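Local coordinates for rhizobiales Sp. Pch2 (Marine metagenome, PDB 6PB3), which is a Trip13/Pch2-like AAA ATPase that probably uses ATP hydrolysis to remodel HORMA domain proteins which regulate cGAS-like enzymes in bacterial immunity to phages, at residues Ala80-Ser85 / Gly265-Asp270; Arg23-Asn28 / Ala91-Asp96; Ser137-Leu142 / Leu195-Ile200; Gln273-Ser278 / Gln299-Thr304; Pro74-Leu79 / Arg185-Leu190. All blocks are in the same frame, centred on the assembly; numbering follows the deposited sequence.

Interaction 1 (Ala80-Ser85 / Gly265-Asp270); sequences AGDVGS and GFTFSD. With SO4 (sulfate ion), chain B.
The phenyl ring of F268 meets S85 obliquely, with CD2 4.1 Å from S85 CB. The base of the same side chain is closer, F268 CB lying 3.8 Å from S85 CA. The second flat group is the D82 carboxylate. Its OD2 sits 3.9 Å from the methyl CG2 of T267, a van der Waals touch. One water donates to D82 OD2 and accepts from F268 N, so it bridges the loop to the first turn of helix 268-283. S269 covers the backbone instead, with CB 3.8 Å from V83 O, while its OG turns to Q273. T267 and D270 form a capping box at this helix start. T267 OG1 stands between the backbone N and the carbonyl carbon (chi1 67°) and accepts from D270 N.

D82 to S85 form a type II beta turn, pinned by S85 OG donating to D82 O at 2.7 Å. The turn fits the start of a P-loop. G84 N gives a nearly straight bond (171°) to sulfate O1 at 2.8 Å, and G86, K87 and T88 complete the sulfate site. The sulfate probably marks a phosphate position. With a water and van der Waals touches as the links, the helical part lies close to the nucleotide loop without direct polar bonding between the two segments. The helix start would probably add some attraction for the D82 carboxylate.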
# COMPACT_ATOMS: atom_id res chain seq x y z
N ALA A 80 -16.46 3.90 18.61
CA ALA A 80 -15.66 3.65 17.42
C ALA A 80 -16.52 3.06 16.31
O ALA A 80 -17.39 2.22 16.58
CB ALA A 80 -14.51 2.67 17.73
N GLY A 81 -16.29 3.47 15.08
CA GLY A 81 -16.95 2.85 13.95
C GLY A 81 -17.27 3.82 12.83
O GLY A 81 -16.76 4.94 12.79
N ASP A 82 -18.13 3.35 11.93
CA ASP A 82 -18.43 4.03 10.67
C ASP A 82 -18.84 5.48 10.87
O ASP A 82 -19.59 5.82 11.79
CB ASP A 82 -19.54 3.27 9.93
CG ASP A 82 -19.15 1.82 9.63
OD1 ASP A 82 -17.94 1.54 9.51
OD2 ASP A 82 -20.05 0.96 9.50
N VAL A 83 -18.35 6.33 9.97
CA VAL A 83 -18.76 7.72 9.94
C VAL A 83 -20.24 7.82 9.61
O VAL A 83 -20.76 7.06 8.78
CB VAL A 83 -17.90 8.48 8.91
CG1 VAL A 83 -18.33 9.93 8.82
CG2 VAL A 83 -16.43 8.36 9.28
N GLY A 84 -20.92 8.76 10.25
CA GLY A 84 -22.32 8.98 9.96
C GLY A 84 -23.25 7.99 10.61
O GLY A 84 -24.42 7.90 10.20
N SER A 85 -22.77 7.22 11.57
CA SER A 85 -23.61 6.30 12.33
C SER A 85 -24.41 6.99 13.42
O SER A 85 -25.32 6.37 13.97
CB SER A 85 -22.75 5.21 12.96
OG SER A 85 -21.99 4.53 11.99
N GLY A 265 -23.45 -5.35 4.08
CA GLY A 265 -24.72 -4.67 4.02
C GLY A 265 -24.59 -3.15 4.09
O GLY A 265 -23.49 -2.59 4.07
N PHE A 266 -25.74 -2.48 4.17
CA PHE A 266 -25.75 -1.03 4.34
C PHE A 266 -25.12 -0.64 5.67
O PHE A 266 -25.24 -1.33 6.68
CB PHE A 266 -27.18 -0.48 4.30
CG PHE A 266 -27.77 -0.34 2.92
CD1 PHE A 266 -27.55 -1.28 1.95
CD2 PHE A 266 -28.58 0.75 2.62
CE1 PHE A 266 -28.12 -1.15 0.68
CE2 PHE A 266 -29.14 0.90 1.37
CZ PHE A 266 -28.91 -0.06 0.39
N THR A 267 -24.44 0.51 5.67
CA THR A 267 -24.08 1.15 6.92
C THR A 267 -25.31 1.87 7.49
O THR A 267 -26.37 1.93 6.86
CB THR A 267 -22.94 2.16 6.72
OG1 THR A 267 -23.38 3.25 5.90
CG2 THR A 267 -21.73 1.50 6.02
N PHE A 268 -25.16 2.39 8.71
CA PHE A 268 -26.18 3.25 9.29
C PHE A 268 -26.36 4.51 8.45
O PHE A 268 -27.48 4.98 8.24
CB PHE A 268 -25.81 3.63 10.74
CG PHE A 268 -26.13 2.56 11.78
CD1 PHE A 268 -27.44 2.28 12.14
CD2 PHE A 268 -25.10 1.87 12.42
CE1 PHE A 268 -27.73 1.31 13.12
CE2 PHE A 268 -25.38 0.90 13.42
CZ PHE A 268 -26.71 0.62 13.75
N SER A 269 -25.25 5.08 7.99
CA SER A 269 -25.29 6.21 7.06
C SER A 269 -26.06 5.87 5.78
O SER A 269 -26.87 6.68 5.32
CB SER A 269 -23.87 6.64 6.71
OG SER A 269 -23.91 7.75 5.85
N ASP A 270 -25.77 4.72 5.17
CA ASP A 270 -26.52 4.32 3.98
C ASP A 270 -28.03 4.30 4.24
O ASP A 270 -28.82 4.62 3.34
CB ASP A 270 -26.05 2.96 3.48
CG ASP A 270 -24.59 2.97 2.99
OD1 ASP A 270 -24.07 4.06 2.65
OD2 ASP A 270 -23.98 1.87 2.90
S SO4 B . -20.83 9.90 13.36
O1 SO4 B . -19.82 10.18 12.34
O2 SO4 B . -20.47 10.67 14.55
O3 SO4 B . -22.16 10.34 12.88
O4 SO4 B . -20.93 8.46 13.61
O HOH W 1 -22.74 1.48 10.01

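Interaction 2 (Arg23-Asn28 / Ala91-Asp96); sequences RERLNN and AETIGD
R25 bends at chi3 (-97°), which places NE near T93. T93 has OG1 between the backbone N and the carbonyl carbon (chi1 57°), which leaves CG2 anti to the carbonyl carbon and facing R25. The contact joins helix 20-28 of the AAA ATPase fold to helix 87-93, after the probable P-loop, and to helix 95-102. T93 CG2 lies over the centre of the guanidinium, 3.7 Å from R25 CZ. It also touches the start of the chain, 3.7 Å from R25 CB. At the guanidinium edge, in its plane, R25 NH1 forms a salt bridge with E92 OE1 at 3.4 Å, and the hydrogen bond in it is long and weak. The carboxylate is turned 81° from the guanidinium plane. E89 is the stronger partner of R25, so two acidic residues of one helix share this arginine. The E92 side chain also touches residues of the probable P-loop.

L26 slides past T93 in the opposite direction, and its CG is 3.5 Å from T93 OG1. That hydroxyl is bonded to E89 O, so L26 meets it by packing. Deeper in, L26 CD2 reaches I94 CD1 at 3.9 Å. I94 packs on L39, S40 and L43 of helix 33-47, which joins the contact to that helix. At the other end R23 passes D96 obliquely, with no salt bridge between them. D96 OD1 is held by D19 N, while D96 OD2 lies 3.6 Å from R23 CB. The R23 guanidinium leads away, and N27 ND2 stands over its centre, 3.2 Å above the plane.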
# COMPACT_ATOMS: atom_id res chain seq x y z
N ARG A 23 -33.24 15.03 24.66
CA ARG A 23 -34.14 13.89 24.68
C ARG A 23 -34.75 13.67 23.30
O ARG A 23 -34.82 12.53 22.82
CB ARG A 23 -35.24 14.10 25.74
CG ARG A 23 -35.95 12.81 26.17
CD ARG A 23 -37.41 12.79 25.75
NE ARG A 23 -38.05 11.49 25.99
CZ ARG A 23 -39.30 11.18 25.63
NH1 ARG A 23 -40.06 12.08 25.02
NH2 ARG A 23 -39.79 9.98 25.88
N GLU A 24 -35.20 14.75 22.65
CA GLU A 24 -35.78 14.64 21.32
C GLU A 24 -34.77 14.07 20.34
O GLU A 24 -35.07 13.14 19.58
CB GLU A 24 -36.28 16.01 20.86
CG GLU A 24 -37.39 15.97 19.85
CD GLU A 24 -38.17 17.27 19.82
OE1 GLU A 24 -38.01 18.08 20.76
OE2 GLU A 24 -38.93 17.50 18.85
N ARG A 25 -33.55 14.61 20.35
CA ARG A 25 -32.49 14.09 19.49
C ARG A 25 -32.18 12.63 19.80
O ARG A 25 -32.04 11.82 18.88
CB ARG A 25 -31.23 14.96 19.62
CG ARG A 25 -31.42 16.46 19.16
CD ARG A 25 -30.07 17.07 18.67
NE ARG A 25 -29.34 17.85 19.67
CZ ARG A 25 -28.01 17.84 19.81
NH1 ARG A 25 -27.25 17.07 19.05
NH2 ARG A 25 -27.44 18.60 20.74
N LEU A 26 -32.07 12.27 21.08
CA LEU A 26 -31.86 10.86 21.43
C LEU A 26 -32.94 9.99 20.83
O LEU A 26 -32.65 8.94 20.24
CB LEU A 26 -31.83 10.67 22.95
CG LEU A 26 -30.55 10.53 23.75
CD1 LEU A 26 -30.99 10.27 25.17
CD2 LEU A 26 -29.64 9.40 23.24
N ASN A 27 -34.21 10.39 20.99
CA ASN A 27 -35.34 9.62 20.49
C ASN A 27 -35.26 9.45 18.98
O ASN A 27 -35.68 8.43 18.43
CB ASN A 27 -36.66 10.31 20.85
CG ASN A 27 -36.97 10.26 22.31
OD1 ASN A 27 -36.12 9.90 23.13
ND2 ASN A 27 -38.20 10.63 22.67
N ASN A 28 -34.76 10.48 18.29
CA ASN A 28 -34.69 10.42 16.83
C ASN A 28 -33.60 9.46 16.35
O ASN A 28 -33.62 9.05 15.18
CB ASN A 28 -34.49 11.83 16.26
CG ASN A 28 -35.76 12.72 16.37
OD1 ASN A 28 -36.83 12.28 16.79
ND2 ASN A 28 -35.62 13.99 16.01
N ALA A 91 -23.24 10.84 21.57
CA ALA A 91 -22.42 11.31 22.68
C ALA A 91 -22.88 12.67 23.18
O ALA A 91 -22.74 12.96 24.37
CB ALA A 91 -20.95 11.37 22.25
N GLU A 92 -23.41 13.52 22.30
CA GLU A 92 -23.84 14.86 22.69
C GLU A 92 -25.19 14.87 23.38
O GLU A 92 -25.56 15.90 23.94
CB GLU A 92 -23.92 15.77 21.47
CG GLU A 92 -22.58 16.14 20.86
CD GLU A 92 -22.76 17.04 19.65
OE1 GLU A 92 -23.90 17.15 19.16
OE2 GLU A 92 -21.77 17.65 19.19
N THR A 93 -25.95 13.78 23.33
CA THR A 93 -27.27 13.78 23.93
C THR A 93 -27.47 12.74 25.02
O THR A 93 -28.41 12.87 25.81
CB THR A 93 -28.35 13.57 22.85
OG1 THR A 93 -28.09 12.34 22.14
CG2 THR A 93 -28.32 14.73 21.87
N ILE A 94 -26.59 11.73 25.10
CA ILE A 94 -26.78 10.60 26.01
C ILE A 94 -26.82 11.03 27.47
O ILE A 94 -27.36 10.30 28.31
CB ILE A 94 -25.65 9.56 25.77
CG1 ILE A 94 -26.02 8.20 26.36
CG2 ILE A 94 -24.31 10.06 26.32
CD1 ILE A 94 -27.36 7.68 25.86
N GLY A 95 -26.28 12.20 27.79
CA GLY A 95 -26.28 12.68 29.15
C GLY A 95 -27.68 12.91 29.71
O GLY A 95 -27.87 12.86 30.93
N ASP A 96 -28.66 13.12 28.83
CA ASP A 96 -30.04 13.20 29.27
C ASP A 96 -30.52 11.86 29.79
O ASP A 96 -31.25 11.80 30.79
CB ASP A 96 -30.93 13.65 28.11
CG ASP A 96 -32.32 14.00 28.57
OD1 ASP A 96 -32.51 15.15 29.00
OD2 ASP A 96 -33.21 13.12 28.50

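Interaction 3 (Ser137-Leu142 / Leu195-Ile200); sequences SEARKL and LPAAVI
A139 carries the apolar contacts, and its methyl touches three residues in a row. A139 CB lies 3.8 Å from L195 CB. The next touch is A139 CB to P196 CD, at 4.1 Å. A197 CB is equally far from A139 CB. The small side chain lets helix 124-141 come close to the start of strand 197-203. L142 adds a looser touch, its CB 4.4 Å from P196 CG.

R140 adds an aliphatic contact from a charged residue. R140 CG sits 3.5 Å from L195 CD2, and the two side chains cross obliquely. The R140 chain is extended from CG to NE, and CG does the touching.

Backbone atoms make the third group. The P196 ring rests against the helix backbone, with CD 3.6 Å from A139 O. P196 is the centre of an inverse gamma turn, closed by a weak bond from A197 N to L195 O. The turn leads straight into the strand, where A198 pairs with V153 and V199 with P75 and I77.

Beyond the contact, A197 and V199 face helices 124-141 and 179-192, while A198 and I200 face helix 33-47. Helices thus cover both faces of a largely parallel sheet, the three-layer alpha-beta-alpha core of the P-loop NTPases.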
# COMPACT_ATOMS: atom_id res chain seq x y z
N SER A 137 -11.84 20.34 38.65
CA SER A 137 -12.34 21.38 39.55
C SER A 137 -13.86 21.31 39.67
O SER A 137 -14.41 21.29 40.77
CB SER A 137 -11.89 22.75 39.06
OG SER A 137 -12.49 23.79 39.82
N GLU A 138 -14.56 21.27 38.53
CA GLU A 138 -16.02 21.22 38.56
C GLU A 138 -16.52 19.96 39.24
O GLU A 138 -17.50 20.00 40.00
CB GLU A 138 -16.57 21.32 37.14
CG GLU A 138 -16.57 22.74 36.60
CD GLU A 138 -17.41 23.67 37.46
OE1 GLU A 138 -18.58 23.33 37.74
OE2 GLU A 138 -16.88 24.73 37.87
N ALA A 139 -15.86 18.82 39.01
CA ALA A 139 -16.28 17.58 39.65
C ALA A 139 -16.11 17.64 41.16
O ALA A 139 -16.89 17.03 41.91
CB ALA A 139 -15.51 16.40 39.07
N ARG A 140 -15.09 18.37 41.64
CA ARG A 140 -14.92 18.55 43.09
C ARG A 140 -16.06 19.37 43.67
O ARG A 140 -16.58 19.05 44.75
CB ARG A 140 -13.57 19.21 43.39
CG ARG A 140 -12.37 18.27 43.34
CD ARG A 140 -11.06 19.02 43.55
NE ARG A 140 -9.90 18.15 43.31
CZ ARG A 140 -8.74 18.57 42.82
NH1 ARG A 140 -8.58 19.85 42.50
NH2 ARG A 140 -7.74 17.72 42.63
N LYS A 141 -16.45 20.45 42.98
CA LYS A 141 -17.60 21.23 43.41
C LYS A 141 -18.85 20.36 43.51
O LYS A 141 -19.61 20.46 44.47
CB LYS A 141 -17.82 22.39 42.44
CG LYS A 141 -19.16 23.09 42.60
CD LYS A 141 -19.31 24.25 41.62
CE LYS A 141 -20.64 24.98 41.83
NZ LYS A 141 -20.76 26.21 40.99
N LEU A 142 -19.06 19.48 42.53
CA LEU A 142 -20.20 18.59 42.53
C LEU A 142 -20.11 17.54 43.64
O LEU A 142 -21.09 16.89 43.97
CB LEU A 142 -20.33 17.90 41.17
CG LEU A 142 -20.56 18.84 40.00
CD1 LEU A 142 -20.98 18.05 38.78
CD2 LEU A 142 -21.59 19.90 40.35
N LEU A 195 -13.90 11.34 41.90
CA LEU A 195 -14.65 12.45 41.34
C LEU A 195 -15.68 11.94 40.34
O LEU A 195 -15.37 11.09 39.50
CB LEU A 195 -13.70 13.43 40.64
CG LEU A 195 -12.51 13.91 41.47
CD1 LEU A 195 -11.48 14.58 40.58
CD2 LEU A 195 -12.98 14.87 42.56
N PRO A 196 -16.91 12.44 40.41
CA PRO A 196 -17.98 12.04 39.46
C PRO A 196 -17.77 12.68 38.09
O PRO A 196 -18.40 13.68 37.71
CB PRO A 196 -19.24 12.57 40.14
CG PRO A 196 -18.77 13.80 40.87
CD PRO A 196 -17.36 13.49 41.35
N ALA A 197 -16.85 12.08 37.32
CA ALA A 197 -16.49 12.59 36.00
C ALA A 197 -16.12 11.44 35.08
O ALA A 197 -15.53 10.44 35.53
CB ALA A 197 -15.32 13.58 36.10
N ALA A 198 -16.46 11.57 33.79
CA ALA A 198 -16.15 10.58 32.76
C ALA A 198 -15.80 11.27 31.45
O ALA A 198 -16.15 12.43 31.22
CB ALA A 198 -17.33 9.63 32.53
N VAL A 199 -15.14 10.52 30.57
CA VAL A 199 -14.71 11.02 29.27
C VAL A 199 -15.32 10.14 28.19
O VAL A 199 -15.24 8.91 28.28
CB VAL A 199 -13.17 11.05 29.12
CG1 VAL A 199 -12.78 11.76 27.81
CG2 VAL A 199 -12.51 11.69 30.33
N ILE A 200 -15.90 10.77 27.18
CA ILE A 200 -16.37 10.08 25.99
C ILE A 200 -15.48 10.53 24.84
O ILE A 200 -15.31 11.73 24.61
CB ILE A 200 -17.84 10.40 25.66
CG1 ILE A 200 -18.75 9.98 26.82
CG2 ILE A 200 -18.23 9.73 24.32
CD1 ILE A 200 -20.19 10.45 26.69

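Interaction 4 (Gln273-Ser278 / Gln299-Thr304); sequences QRLIPS and QAMAPT
R274 and M301 form the tight part of the contact. M301 is selenomethionine. Its CG lies over a face of the R274 guanidinium, 3.4 Å from NH2, and its SE stands above the plane toward the rim. SE also presses on the helix, 3.8 Å from L275 CB. The side chain is extended as far as SE and then bends (chi3 -71°), which places CE 3.6 Å from S278 OG. That hydroxyl donates to R274 O, which also accepts from S278 N.

R274 grips A302 O end-on with two nitrogens, NH1 at 2.9 Å and NH2 at 3.0 Å. The oxygen lies in the guanidinium plane, and both bonds are bent (146° and 142°). NH1 also forms a salt bridge with D270, and NH2 bonds to T222 of the second subunit. These partners fix the rotation of the guanidinium.

The other side is looser. The A302 methyl points away from the helix and is exposed. T304 OG1 stays 3.8 Å from R274 NH1. It lies nearer D270 OD1, but that separation is too short to be read with confidence.

R38 of the second subunit packs on S278 and M301, so the contact also lies at a subunit interface. Within the chain, helix 291-300 lies against helix 268-283 through I297 and A298 on L275. Helix 228-239 packs on I276 through V234 and T238.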
# COMPACT_ATOMS: atom_id res chain seq x y z
N GLN A 273 -28.86 8.61 5.55
CA GLN A 273 -28.49 9.71 4.66
C GLN A 273 -28.70 9.40 3.18
O GLN A 273 -28.58 10.33 2.35
CB GLN A 273 -27.02 10.10 4.90
CG GLN A 273 -26.75 10.62 6.35
CD GLN A 273 -25.28 10.95 6.55
OE1 GLN A 273 -24.46 10.07 6.79
NE2 GLN A 273 -24.94 12.22 6.41
N ARG A 274 -28.99 8.15 2.80
CA ARG A 274 -29.26 7.85 1.40
C ARG A 274 -30.63 7.21 1.22
O ARG A 274 -31.49 7.80 0.55
CB ARG A 274 -28.17 6.94 0.81
CG ARG A 274 -26.75 7.52 0.91
CD ARG A 274 -25.66 6.49 0.57
NE ARG A 274 -25.74 6.01 -0.82
CZ ARG A 274 -25.31 4.82 -1.22
NH1 ARG A 274 -24.76 3.98 -0.35
NH2 ARG A 274 -25.41 4.47 -2.50
N LEU A 275 -30.88 6.04 1.82
CA LEU A 275 -32.07 5.29 1.46
C LEU A 275 -33.33 5.98 1.97
O LEU A 275 -34.31 6.13 1.23
CB LEU A 275 -32.00 3.87 2.00
CG LEU A 275 -33.27 3.04 1.82
CD1 LEU A 275 -33.66 2.82 0.36
CD2 LEU A 275 -33.12 1.72 2.55
N ILE A 276 -33.33 6.40 3.24
CA ILE A 276 -34.53 7.04 3.79
C ILE A 276 -34.91 8.31 3.02
O ILE A 276 -36.06 8.40 2.56
CB ILE A 276 -34.37 7.28 5.30
CG1 ILE A 276 -34.57 5.97 6.08
CG2 ILE A 276 -35.38 8.34 5.78
CD1 ILE A 276 -34.09 6.06 7.52
N PRO A 277 -34.02 9.27 2.80
CA PRO A 277 -34.40 10.42 1.97
C PRO A 277 -34.92 10.01 0.60
O PRO A 277 -35.93 10.57 0.15
CB PRO A 277 -33.09 11.22 1.86
CG PRO A 277 -32.30 10.89 3.02
CD PRO A 277 -32.64 9.43 3.32
N SER A 278 -34.27 9.04 -0.06
CA SER A 278 -34.68 8.66 -1.41
C SER A 278 -36.10 8.12 -1.40
O SER A 278 -36.87 8.35 -2.34
CB SER A 278 -33.72 7.61 -1.99
OG SER A 278 -32.39 8.10 -2.09
N GLN A 299 -32.81 -1.80 -3.75
CA GLN A 299 -32.07 -2.85 -4.44
C GLN A 299 -31.07 -2.26 -5.43
O GLN A 299 -29.96 -2.77 -5.57
CB GLN A 299 -33.05 -3.79 -5.15
CG GLN A 299 -33.95 -4.59 -4.22
CD GLN A 299 -34.72 -5.67 -4.96
OE1 GLN A 299 -34.86 -5.62 -6.19
NE2 GLN A 299 -35.20 -6.67 -4.23
N ALA A 300 -31.46 -1.19 -6.13
CA ALA A 300 -30.54 -0.54 -7.05
C ALA A 300 -29.43 0.21 -6.33
O ALA A 300 -28.40 0.51 -6.93
CB ALA A 300 -31.30 0.43 -7.96
N MSE A 301 -29.61 0.50 -5.05
CA MSE A 301 -28.65 1.29 -4.33
C MSE A 301 -27.54 0.39 -3.78
O MSE A 301 -27.83 -0.61 -3.11
CB MSE A 301 -29.36 2.07 -3.22
CG MSE A 301 -28.47 2.92 -2.35
SE MSE A 301 -29.56 3.77 -0.95
CE MSE A 301 -30.53 5.05 -2.12
N ALA A 302 -26.28 0.73 -4.06
CA ALA A 302 -25.19 -0.11 -3.57
C ALA A 302 -24.66 0.43 -2.24
O ALA A 302 -24.54 1.64 -2.07
CB ALA A 302 -24.04 -0.19 -4.58
N PRO A 303 -24.31 -0.46 -1.31
CA PRO A 303 -23.82 -0.02 -0.00
C PRO A 303 -22.48 0.68 -0.12
O PRO A 303 -21.75 0.53 -1.10
CB PRO A 303 -23.68 -1.33 0.80
CG PRO A 303 -24.46 -2.35 0.04
CD PRO A 303 -24.42 -1.93 -1.40
N THR A 304 -22.16 1.48 0.91
CA THR A 304 -20.84 2.07 0.98
C THR A 304 -19.79 0.97 1.15
O THR A 304 -19.92 0.11 2.03
CB THR A 304 -20.76 3.07 2.14
OG1 THR A 304 -21.74 4.10 1.95
CG2 THR A 304 -19.38 3.71 2.19

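Interaction 5 (Pro74-Leu79 / Arg185-Leu190); sequences PPLIVL and RGIDRL
P74, P75 and L76 touch I187 and L190 in the first shell. P74 CB meets the branch methyl of I187, CG2, at 3.7 Å. L76 CD2 meets the far end of the same side chain, I187 CD1, also at 3.7 Å. I187 thus spans the contact. Its chi1 (-67°) puts CG2 anti to the backbone N, on the P74 side, and chi2 (177°) extends CD1 toward L76. The P75 ring meets L190 through CG, 3.7 Å from L190 CB. Its CD lies 3.8 Å from I187 O on the helix backbone.

The second shell sets the backbone. P75 is the centre of an inverse gamma turn, and L76 N bonds to P74 O at 2.9 Å. The strand that follows is held on both sides. I77 pairs with M201 of strand 197-203, while L76 pairs with A218 and V78 with E219.

Further out, F132 of helix 124-141 packs on both I187 and L190, and V136 joins it on L190. D188 and R189 of helix 179-192 have their salt bridges with R216 and E133. R216 also touches P74.

The contact is largely buried, and its side-chain touches are apolar. Helix 179-192 is therefore fitted by shape to the start of strand 76-81, which leads into the probable P-loop, while D188 and R189 find their partners beyond the two segments.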
# COMPACT_ATOMS: atom_id res chain seq x y z
N PRO A 74 -10.26 3.02 34.36
CA PRO A 74 -10.24 4.47 34.14
C PRO A 74 -11.51 4.91 33.47
O PRO A 74 -12.09 4.18 32.64
CB PRO A 74 -9.02 4.66 33.22
CG PRO A 74 -8.23 3.39 33.32
CD PRO A 74 -9.23 2.31 33.60
N PRO A 75 -12.03 6.11 33.81
CA PRO A 75 -13.37 6.56 33.35
C PRO A 75 -13.38 7.13 31.94
O PRO A 75 -13.68 8.31 31.70
CB PRO A 75 -13.75 7.61 34.41
CG PRO A 75 -12.45 8.17 34.86
CD PRO A 75 -11.42 7.06 34.77
N LEU A 76 -13.11 6.27 30.96
CA LEU A 76 -13.07 6.64 29.55
C LEU A 76 -13.92 5.65 28.77
O LEU A 76 -13.80 4.44 28.97
CB LEU A 76 -11.63 6.65 29.01
CG LEU A 76 -11.45 6.63 27.49
CD1 LEU A 76 -11.83 7.98 26.86
CD2 LEU A 76 -10.01 6.23 27.10
N ILE A 77 -14.75 6.16 27.88
CA ILE A 77 -15.56 5.33 26.99
C ILE A 77 -15.26 5.74 25.56
O ILE A 77 -15.31 6.93 25.22
CB ILE A 77 -17.07 5.46 27.28
CG1 ILE A 77 -17.34 5.08 28.73
CG2 ILE A 77 -17.86 4.56 26.33
CD1 ILE A 77 -18.74 5.43 29.23
N VAL A 78 -14.96 4.76 24.71
CA VAL A 78 -14.61 4.99 23.32
C VAL A 78 -15.80 4.58 22.46
O VAL A 78 -16.31 3.46 22.59
CB VAL A 78 -13.34 4.22 22.93
CG1 VAL A 78 -13.10 4.28 21.42
CG2 VAL A 78 -12.14 4.82 23.65
N LEU A 79 -16.23 5.48 21.58
CA LEU A 79 -17.21 5.17 20.54
C LEU A 79 -16.46 5.09 19.22
O LEU A 79 -15.90 6.09 18.77
CB LEU A 79 -18.32 6.23 20.46
CG LEU A 79 -19.06 6.63 21.73
CD1 LEU A 79 -20.28 7.52 21.36
CD2 LEU A 79 -19.51 5.42 22.52
N ARG A 185 -2.55 11.44 31.30
CA ARG A 185 -2.46 11.98 32.65
C ARG A 185 -3.82 12.47 33.14
O ARG A 185 -4.17 12.28 34.31
CB ARG A 185 -1.43 13.11 32.70
CG ARG A 185 -0.01 12.62 32.44
CD ARG A 185 0.98 13.77 32.32
NE ARG A 185 2.31 13.28 31.96
CZ ARG A 185 3.40 14.04 31.89
NH1 ARG A 185 3.31 15.34 32.15
NH2 ARG A 185 4.57 13.50 31.56
N GLY A 186 -4.61 13.07 32.25
CA GLY A 186 -5.93 13.54 32.66
C GLY A 186 -6.86 12.40 33.02
O GLY A 186 -7.55 12.45 34.05
N ILE A 187 -6.89 11.36 32.19
CA ILE A 187 -7.74 10.20 32.45
C ILE A 187 -7.36 9.53 33.76
O ILE A 187 -8.22 9.17 34.57
CB ILE A 187 -7.63 9.21 31.28
CG1 ILE A 187 -8.25 9.82 30.03
CG2 ILE A 187 -8.27 7.89 31.65
CD1 ILE A 187 -8.09 8.92 28.85
N ASP A 188 -6.06 9.30 33.96
CA ASP A 188 -5.60 8.67 35.20
C ASP A 188 -6.01 9.50 36.41
O ASP A 188 -6.42 8.96 37.44
CB ASP A 188 -4.08 8.51 35.16
CG ASP A 188 -3.64 7.47 34.18
OD1 ASP A 188 -4.52 6.75 33.66
OD2 ASP A 188 -2.43 7.38 33.92
N ARG A 189 -5.90 10.83 36.29
CA ARG A 189 -6.24 11.71 37.39
C ARG A 189 -7.73 11.59 37.74
O ARG A 189 -8.10 11.56 38.92
CB ARG A 189 -5.86 13.14 37.02
CG ARG A 189 -5.88 14.14 38.13
CD ARG A 189 -5.31 15.44 37.60
NE ARG A 189 -5.68 16.60 38.41
CZ ARG A 189 -5.62 17.85 37.97
NH1 ARG A 189 -5.21 18.11 36.73
NH2 ARG A 189 -5.99 18.84 38.76
N LEU A 190 -8.59 11.49 36.73
CA LEU A 190 -10.01 11.28 36.99
C LEU A 190 -10.25 9.91 37.62
O LEU A 190 -11.15 9.75 38.45
CB LEU A 190 -10.82 11.40 35.69
CG LEU A 190 -10.89 12.78 35.02
CD1 LEU A 190 -11.84 12.76 33.82
CD2 LEU A 190 -11.30 13.83 36.02

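From the N terminus, interaction 2 closes the first loop, tying helix 20-28 to the helices after the probable P-loop. Interactions 5 and 1 open inside that loop, on strand 76-81, and so both cross it. Interaction 5 closes at helix 179-192. Interaction 3 opens before that and closes after it, at strand 197-203, so 3 and 5 cross as well. These two touch along neighbouring strands of the sheet. Interaction 1 closes last of these, on helix 268-283. It crosses 5, encloses 3, and ties the sheet to the C-terminal helices. Interaction 4 then closes a short loop between helices 268-283 and 291-300. It shares the first of these with interaction 1; both reach the second subunit.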